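Local coordinates for protein acyl-CoA dehydrogenase FadE3 (Mycobacterium smegmatis, PDB 4IV6) that belongs to the acyl-CoA dehydrogenase family of flavoproteins and forms a four-chain assembly with bound dihydroflavine-adenine dinucleotide, at residues D20-K24 and Q25-V29; V66-P69 and C70-V74; V95-L98 and L99-G103. One frame throughout, in Å; residues are numbered along the deposited sequence. Where two conformers were deposited one is given.

Contact 1: D20-K24 and Q25-V29; sequences DFVEK and QVKPV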
loop_
_atom_site.group_PDB
_atom_site.type_symbol
_atom_site.label_atom_id
_atom_site.label_comp_id
_atom_site.label_asym_id
_atom_site.label_seq_id
_atom_site.Cartn_x
_atom_site.Cartn_y
_atom_site.Cartn_z
ATOM N N ASP B 20 1.493 5.588 -34.870
ATOM C CA ASP B 20 2.574 5.569 -35.853
ATOM C C ASP B 20 3.469 6.790 -35.737
ATOM O O ASP B 20 4.683 6.683 -35.808
ATOM C CB ASP B 20 2.005 5.481 -37.266
ATOM C CG ASP B 20 1.498 4.113 -37.577
ATOM O OD1 ASP B 20 1.659 3.245 -36.688
ATOM O OD2 ASP B 20 0.971 3.892 -38.690
ATOM N N PHE B 21 2.856 7.953 -35.554
ATOM C CA PHE B 21 3.572 9.211 -35.338
ATOM C C PHE B 21 4.455 9.088 -34.105
ATOM O O PHE B 21 5.613 9.509 -34.116
ATOM C CB PHE B 21 2.554 10.345 -35.168
ATOM C CG PHE B 21 3.077 11.595 -34.498
ATOM C CD1 PHE B 21 3.948 12.431 -35.146
ATOM C CD2 PHE B 21 2.599 11.978 -33.262
ATOM C CE1 PHE B 21 4.403 13.601 -34.531
ATOM C CE2 PHE B 21 3.038 13.146 -32.647
ATOM C CZ PHE B 21 3.925 13.960 -33.289
ATOM N N VAL B 22 3.921 8.452 -33.066
ATOM C CA VAL B 22 4.679 8.269 -31.832
ATOM C C VAL B 22 5.872 7.325 -32.067
ATOM O O VAL B 22 6.991 7.658 -31.696
ATOM C CB VAL B 22 3.774 7.829 -30.680
ATOM C CG1 VAL B 22 4.576 7.210 -29.525
ATOM C CG2 VAL B 22 2.959 9.004 -30.208
ATOM N N GLU B 23 5.624 6.183 -32.692
ATOM C CA GLU B 23 6.667 5.224 -32.967
ATOM C C GLU B 23 7.744 5.757 -33.922
ATOM O O GLU B 23 8.900 5.583 -33.656
ATOM C CB GLU B 23 6.087 3.922 -33.528
ATOM C CG GLU B 23 5.202 3.150 -32.560
ATOM C CD GLU B 23 5.997 2.652 -31.369
ATOM O OE1 GLU B 23 6.959 1.917 -31.579
ATOM O OE2 GLU B 23 5.686 3.070 -30.238
ATOM N N LYS B 24 7.358 6.422 -35.006
ATOM C CA LYS B 24 8.327 6.803 -36.053
ATOM C C LYS B 24 8.932 8.194 -35.869
ATOM O O LYS B 24 10.097 8.424 -36.206
ATOM C CB LYS B 24 7.677 6.749 -37.428
ATOM C CG LYS B 24 6.956 5.445 -37.766
ATOM C CD LYS B 24 7.886 4.259 -37.831
ATOM C CE LYS B 24 7.115 2.959 -38.124
ATOM N NZ LYS B 24 6.445 2.958 -39.454
ATOM N N GLN B 25 8.152 9.125 -35.328
ATOM C CA GLN B 25 8.614 10.514 -35.230
ATOM C C GLN B 25 8.961 10.938 -33.819
ATOM O O GLN B 25 9.951 11.617 -33.616
ATOM C CB GLN B 25 7.596 11.456 -35.873
ATOM C CG GLN B 25 7.113 10.943 -37.231
ATOM C CD GLN B 25 6.326 11.950 -38.042
ATOM O OE1 GLN B 25 6.695 13.103 -38.138
ATOM N NE2 GLN B 25 5.242 11.501 -38.655
ATOM N N VAL B 26 8.170 10.555 -32.828
ATOM C CA VAL B 26 8.422 11.028 -31.469
ATOM C C VAL B 26 9.575 10.294 -30.792
ATOM O O VAL B 26 10.557 10.911 -30.342
ATOM C CB VAL B 26 7.170 10.919 -30.574
ATOM C CG1 VAL B 26 7.483 11.385 -29.159
ATOM C CG2 VAL B 26 6.049 11.740 -31.172
ATOM N N LYS B 27 9.476 8.981 -30.730
ATOM C CA LYS B 27 10.447 8.187 -29.964
ATOM C C LYS B 27 11.916 8.339 -30.344
ATOM O O LYS B 27 12.776 8.299 -29.479
ATOM C CB LYS B 27 10.066 6.720 -30.012
ATOM C CG LYS B 27 8.849 6.434 -29.156
ATOM C CD LYS B 27 8.593 4.955 -29.130
ATOM C CE LYS B 27 7.575 4.611 -28.082
ATOM N NZ LYS B 27 7.523 3.143 -28.067
ATOM N N PRO B 28 12.215 8.519 -31.621
ATOM C CA PRO B 28 13.622 8.707 -31.970
ATOM C C PRO B 28 14.237 10.053 -31.571
ATOM O O PRO B 28 15.456 10.190 -31.647
ATOM C CB PRO B 28 13.621 8.591 -33.498
ATOM C CG PRO B 28 12.383 7.812 -33.817
ATOM C CD PRO B 28 11.383 8.293 -32.812
ATOM N N VAL B 29 13.435 11.042 -31.179
ATOM C CA VAL B 29 13.993 12.353 -30.841
ATOM C C VAL B 29 13.692 12.804 -29.427
ATOM O O VAL B 29 14.237 13.812 -28.962
ATOM C CB VAL B 29 13.520 13.456 -31.822
ATOM C CG1 VAL B 29 14.012 13.173 -33.242
ATOM C CG2 VAL B 29 12.004 13.604 -31.802
#
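Phe21 O accepts from both Gln25 N and Val26 N as helix 9-26 widens to a pi-type turn near its end, and Val22 O then takes Lys27 N, again five residues on, at 3.0 Å. The Phe21 O bond to Gln25 N is 2.8 Å long and its donor is tilted 33° from the carbonyl plane, whereas Val26 N lies in that plane; one carbonyl thus serves the i+4 and the i+5 amide together. Between Val26 N and Val22 O there remains a weak bond.

On the buried side, Val26 lays CG2 over one face of the Phe21 ring, 3.9 Å from the centroid and 21° off the normal, a CH-pi contact displaced toward CE2. Phe21 CG stands anti to the backbone N (chi1 161°), which holds the ring out from the helix and turned to the side where Val26 CG2 lies. The Gln25 amide meets the ring at its edge, CD 3.8 Å from Phe21 CD1, with the two planes nearly perpendicular. Thr46 and Met47 of helix 41-50 and Leu78 of helix 68-81 also touch this ring.

On another side of the helix Glu23 and Lys27 run alongside each other. Glu23 OE2 receives Lys27 NZ at 2.8 Å on its syn side, slightly out of the carboxylate plane. Arg80 of helix 68-81 forms a second salt bridge to the same oxygen. With two cations converging on it, the Glu23 carboxylate is probably kept ionised and would offset the like charges of Lys27 and Arg80.

Contact 2: V66-P69 and C70-V74; sequences VSMP and CYVQV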
loop_
_atom_site.group_PDB
_atom_site.type_symbol
_atom_site.label_atom_id
_atom_site.label_comp_id
_atom_site.label_asym_id
_atom_site.label_seq_id
_atom_site.Cartn_x
_atom_site.Cartn_y
_atom_site.Cartn_z
ATOM N N VAL B 66 -14.345 14.123 -32.672
ATOM C CA VAL B 66 -14.331 12.671 -32.456
ATOM C C VAL B 66 -15.088 12.331 -31.148
ATOM O O VAL B 66 -15.308 13.196 -30.292
ATOM C CB VAL B 66 -12.911 12.068 -32.434
ATOM C CG1 VAL B 66 -12.167 12.324 -33.761
ATOM C CG2 VAL B 66 -12.090 12.584 -31.257
ATOM N N SER B 67 -15.510 11.086 -31.003
ATOM C CA SER B 67 -16.127 10.670 -29.759
ATOM C C SER B 67 -15.110 10.798 -28.595
ATOM O O SER B 67 -13.901 10.818 -28.806
ATOM C CB SER B 67 -16.592 9.220 -29.889
ATOM O OG SER B 67 -15.480 8.328 -29.905
ATOM N N MET B 68 -15.611 10.861 -27.373
ATOM C CA MET B 68 -14.749 10.913 -26.210
ATOM C C MET B 68 -13.918 9.632 -26.049
ATOM O O MET B 68 -12.741 9.728 -25.722
ATOM C CB MET B 68 -15.526 11.219 -24.944
ATOM C CG MET B 68 -14.642 11.378 -23.692
ATOM S SD MET B 68 -13.343 12.636 -23.808
ATOM C CE MET B 68 -14.350 14.085 -23.615
ATOM N N PRO B 69 -14.495 8.446 -26.295
ATOM C CA PRO B 69 -13.611 7.277 -26.267
ATOM C C PRO B 69 -12.452 7.374 -27.267
ATOM O O PRO B 69 -11.336 6.954 -26.967
ATOM C CB PRO B 69 -14.556 6.114 -26.579
ATOM C CG PRO B 69 -15.870 6.591 -26.040
ATOM C CD PRO B 69 -15.910 8.051 -26.386
ATOM N N CYS B 70 -12.679 7.983 -28.420
ATOM C CA CYS B 70 -11.595 8.146 -29.394
ATOM C C CYS B 70 -10.607 9.173 -28.866
ATOM O O CYS B 70 -9.391 8.972 -28.925
ATOM C CB CYS B 70 -12.134 8.594 -30.759
ATOM S SG CYS B 70 -10.837 9.069 -31.936
ATOM N N TYR B 71 -11.131 10.261 -28.328
ATOM C CA TYR B 71 -10.286 11.341 -27.825
ATOM C C TYR B 71 -9.296 10.818 -26.745
ATOM O O TYR B 71 -8.089 11.109 -26.786
ATOM C CB TYR B 71 -11.140 12.483 -27.262
ATOM C CG TYR B 71 -10.280 13.579 -26.673
ATOM C CD1 TYR B 71 -9.664 14.520 -27.485
ATOM C CD2 TYR B 71 -10.048 13.637 -25.316
ATOM C CE1 TYR B 71 -8.838 15.488 -26.961
ATOM C CE2 TYR B 71 -9.249 14.622 -24.777
ATOM C CZ TYR B 71 -8.632 15.537 -25.579
ATOM O OH TYR B 71 -7.818 16.504 -25.020
ATOM N N VAL B 72 -9.804 10.042 -25.792
ATOM C CA VAL B 72 -8.936 9.553 -24.710
ATOM C C VAL B 72 -7.869 8.610 -25.246
ATOM O O VAL B 72 -6.742 8.617 -24.771
ATOM C CB VAL B 72 -9.724 8.977 -23.517
ATOM C CG1 VAL B 72 -10.685 10.031 -22.971
ATOM C CG2 VAL B 72 -10.493 7.738 -23.884
ATOM N N GLN B 73 -8.217 7.818 -26.255
ATOM C CA GLN B 73 -7.236 6.948 -26.863
ATOM C C GLN B 73 -6.161 7.748 -27.603
ATOM O O GLN B 73 -4.994 7.380 -27.569
ATOM C CB GLN B 73 -7.898 5.919 -27.757
ATOM C CG GLN B 73 -8.691 4.873 -26.967
ATOM C CD GLN B 73 -9.506 3.973 -27.857
ATOM O OE1 GLN B 73 -10.746 3.941 -27.790
ATOM N NE2 GLN B 73 -8.832 3.269 -28.725
ATOM N N VAL B 74 -6.535 8.855 -28.227
ATOM C CA VAL B 74 -5.543 9.709 -28.918
ATOM C C VAL B 74 -4.624 10.347 -27.890
ATOM O O VAL B 74 -3.395 10.355 -28.044
ATOM C CB VAL B 74 -6.201 10.797 -29.787
ATOM C CG1 VAL B 74 -5.171 11.799 -30.281
ATOM C CG2 VAL B 74 -6.925 10.182 -30.962
#
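Cys70 and Tyr71 direct their backbone N-H groups back to Ser67 where the chain turns from loop into helix 68-81: Tyr71 N bonds Ser67 O at 2.9 Å, and Val72 N bonds Met68 O one step later. Gln73 N reaches Pro69 O only weakly.

Ser67 is the N-cap. Its OG sits between the backbone N and the carbonyl carbon (chi1 72°), from where it accepts Cys70 N at 3.2 Å, with an N-H...O angle of 151°. The backbone N of Ser67 is in turn bonded to Glu11, and that of Met68 to Asp310, so the start of this helix is tied to helix 9-26 of the N-terminal helical domain and to helix 282-310 of the C-terminal one, joining the two helical parts of the acyl-CoA dehydrogenase fold.

Val66, just before the cap, folds over the first turn: its CB is 3.7 Å from Cys70 SG, and CG2 rests 4.1 Å from Tyr71 CB. Met68 makes a Met-aromatic contact with Tyr71, the two side chains running next to one another in the same direction. CG anti to the backbone N and a bend at chi2 bring Met68 SD to 3.8 Å from Tyr71 CD2; relative to the ring centroid, 4.9 Å away, SD lies obliquely, 64° off the normal. The same sulfur meets Val72 CG1, also at 3.8 Å, where the side chains cross at about a right angle. Beyond the ring, Tyr71 OH is hydrogen-bonded to Thr93 OG1.

Contact 3: V95-L98 and L99-G103; sequences VSKL and LLLFG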
loop_
_atom_site.group_PDB
_atom_site.type_symbol
_atom_site.label_atom_id
_atom_site.label_comp_id
_atom_site.label_asym_id
_atom_site.label_seq_id
_atom_site.Cartn_x
_atom_site.Cartn_y
_atom_site.Cartn_z
ATOM N N VAL B 95 -10.676 24.453 -23.538
ATOM C CA VAL B 95 -11.181 25.754 -24.002
ATOM C C VAL B 95 -12.113 25.569 -25.190
ATOM O O VAL B 95 -13.151 26.251 -25.270
ATOM C CB VAL B 95 -10.060 26.751 -24.382
ATOM C CG1 VAL B 95 -10.646 28.035 -24.952
ATOM C CG2 VAL B 95 -9.193 27.055 -23.182
ATOM N N SER B 96 -11.751 24.668 -26.117
ATOM C CA SER B 96 -12.612 24.342 -27.239
ATOM C C SER B 96 -14.002 23.976 -26.726
ATOM O O SER B 96 -15.011 24.469 -27.216
ATOM C CB SER B 96 -12.043 23.201 -28.110
ATOM O OG SER B 96 -10.796 23.520 -28.704
ATOM N N LYS B 97 -14.062 23.112 -25.730
ATOM C CA LYS B 97 -15.350 22.695 -25.178
ATOM C C LYS B 97 -16.115 23.825 -24.500
ATOM O O LYS B 97 -17.329 23.937 -24.651
ATOM C CB LYS B 97 -15.124 21.539 -24.201
ATOM C CG LYS B 97 -16.391 20.930 -23.611
ATOM C CD LYS B 97 -17.109 20.042 -24.608
ATOM C CE LYS B 97 -18.272 19.322 -23.949
ATOM N NZ LYS B 97 -19.066 18.552 -24.951
ATOM N N LEU B 98 -15.430 24.642 -23.704
ATOM C CA LEU B 98 -16.085 25.776 -23.072
ATOM C C LEU B 98 -16.728 26.736 -24.095
ATOM O O LEU B 98 -17.846 27.221 -23.885
ATOM C CB LEU B 98 -15.118 26.556 -22.195
ATOM C CG LEU B 98 -14.636 25.802 -20.967
ATOM C CD1 LEU B 98 -13.647 26.670 -20.210
ATOM C CD2 LEU B 98 -15.794 25.365 -20.087
ATOM N N LEU B 99 -16.015 27.000 -25.183
ATOM C CA LEU B 99 -16.545 27.818 -26.267
ATOM C C LEU B 99 -17.798 27.188 -26.865
ATOM O O LEU B 99 -18.805 27.862 -27.055
ATOM C CB LEU B 99 -15.495 28.019 -27.363
ATOM C CG LEU B 99 -14.481 29.151 -27.162
ATOM C CD1 LEU B 99 -13.268 28.960 -28.067
ATOM C CD2 LEU B 99 -15.134 30.492 -27.454
ATOM N N LEU B 100 -17.747 25.897 -27.162
ATOM C CA LEU B 100 -18.925 25.236 -27.699
ATOM C C LEU B 100 -20.086 25.270 -26.709
ATOM O O LEU B 100 -21.194 25.550 -27.106
ATOM C CB LEU B 100 -18.605 23.816 -28.071
ATOM C CG LEU B 100 -17.744 23.754 -29.335
ATOM C CD1 LEU B 100 -17.026 22.423 -29.354
ATOM C CD2 LEU B 100 -18.581 23.956 -30.590
ATOM N N LEU B 101 -19.823 25.021 -25.434
ATOM C CA LEU B 101 -20.911 24.942 -24.435
ATOM C C LEU B 101 -21.534 26.282 -24.104
ATOM O O LEU B 101 -22.743 26.375 -23.943
ATOM C CB LEU B 101 -20.421 24.282 -23.125
ATOM C CG LEU B 101 -20.112 22.774 -23.181
ATOM C CD1 LEU B 101 -19.648 22.272 -21.817
ATOM C CD2 LEU B 101 -21.312 21.967 -23.652
ATOM N N PHE B 102 -20.705 27.321 -24.030
ATOM C CA PHE B 102 -21.062 28.586 -23.412
ATOM C C PHE B 102 -20.829 29.846 -24.287
ATOM O O PHE B 102 -21.306 30.922 -23.963
ATOM C CB PHE B 102 -20.251 28.718 -22.095
ATOM C CG PHE B 102 -20.467 27.577 -21.115
ATOM C CD1 PHE B 102 -21.716 27.331 -20.571
ATOM C CD2 PHE B 102 -19.428 26.764 -20.739
ATOM C CE1 PHE B 102 -21.928 26.287 -19.680
ATOM C CE2 PHE B 102 -19.614 25.716 -19.834
ATOM C CZ PHE B 102 -20.869 25.480 -19.299
ATOM N N GLY B 103 -20.049 29.741 -25.354
ATOM C CA GLY B 103 -19.710 30.912 -26.126
ATOM C C GLY B 103 -20.880 31.436 -26.951
ATOM O O GLY B 103 -21.763 30.678 -27.352
#
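Val95 to Leu99, Ser96 to Leu100, Lys97 to Leu101 and Leu98 to Phe102 are the successive i to i+4 pairs of the last turns of alpha-helix 83-102, within the N-terminal part of this acyl-CoA dehydrogenase fold. Four backbone bonds link these pairs, from Leu99 N to Val95 O at 3.0 Å through to Phe102 N to Leu98 O at 2.9 Å; the last is the most bent, with an N-H...O angle of 141°. Gly103, the first residue to leave helical phi/psi, still gives its N-H to Leu99 O.

The apolar contacts are spread around the helix. Val95 and Leu99 stand next to each other, Val95 CG1 4.2 Å from Leu99 CD1; Met124 of strand 122-125 touches Val95, and Leu112 and Met115 of helix 105-116 touch Leu99. Lys97 uses its aliphatic chain: with CG anti to the backbone N, a bend at chi2 (76°) turns the rest so that CG and CE both touch Leu101, the side chains crossing at a slant, with CE 3.9 Å from Leu101 CD1. Lys240 of helix 234-270 touches both Leu101 and Phe102. Leu98 comes to the Phe102 ring at its edge and in its plane, Leu98 CD2 standing 3.8 Å from Phe102 CE2.

From the N terminus the three contacts follow in series, none enclosing or crossing another, and each closes just one or two helical turns: contact 1 at the C-terminal end of helix 9-26, contact 2 at the start of helix 68-81, contact 3 at the end of helix 83-102. Helix 68-81 is common ground, since its later residues Leu78 and Arg80 reach contact 1 while its first turn, contact 2, rests on Glu11 and Ile14 of helix 9-26. Helix 234-270 touches both contact 2 and contact 3, with Val244 meeting Met68 and Lys97. The centres of contacts 2 and 3 are about 18 Å apart, those of contacts 1 and 3 about 32 Å.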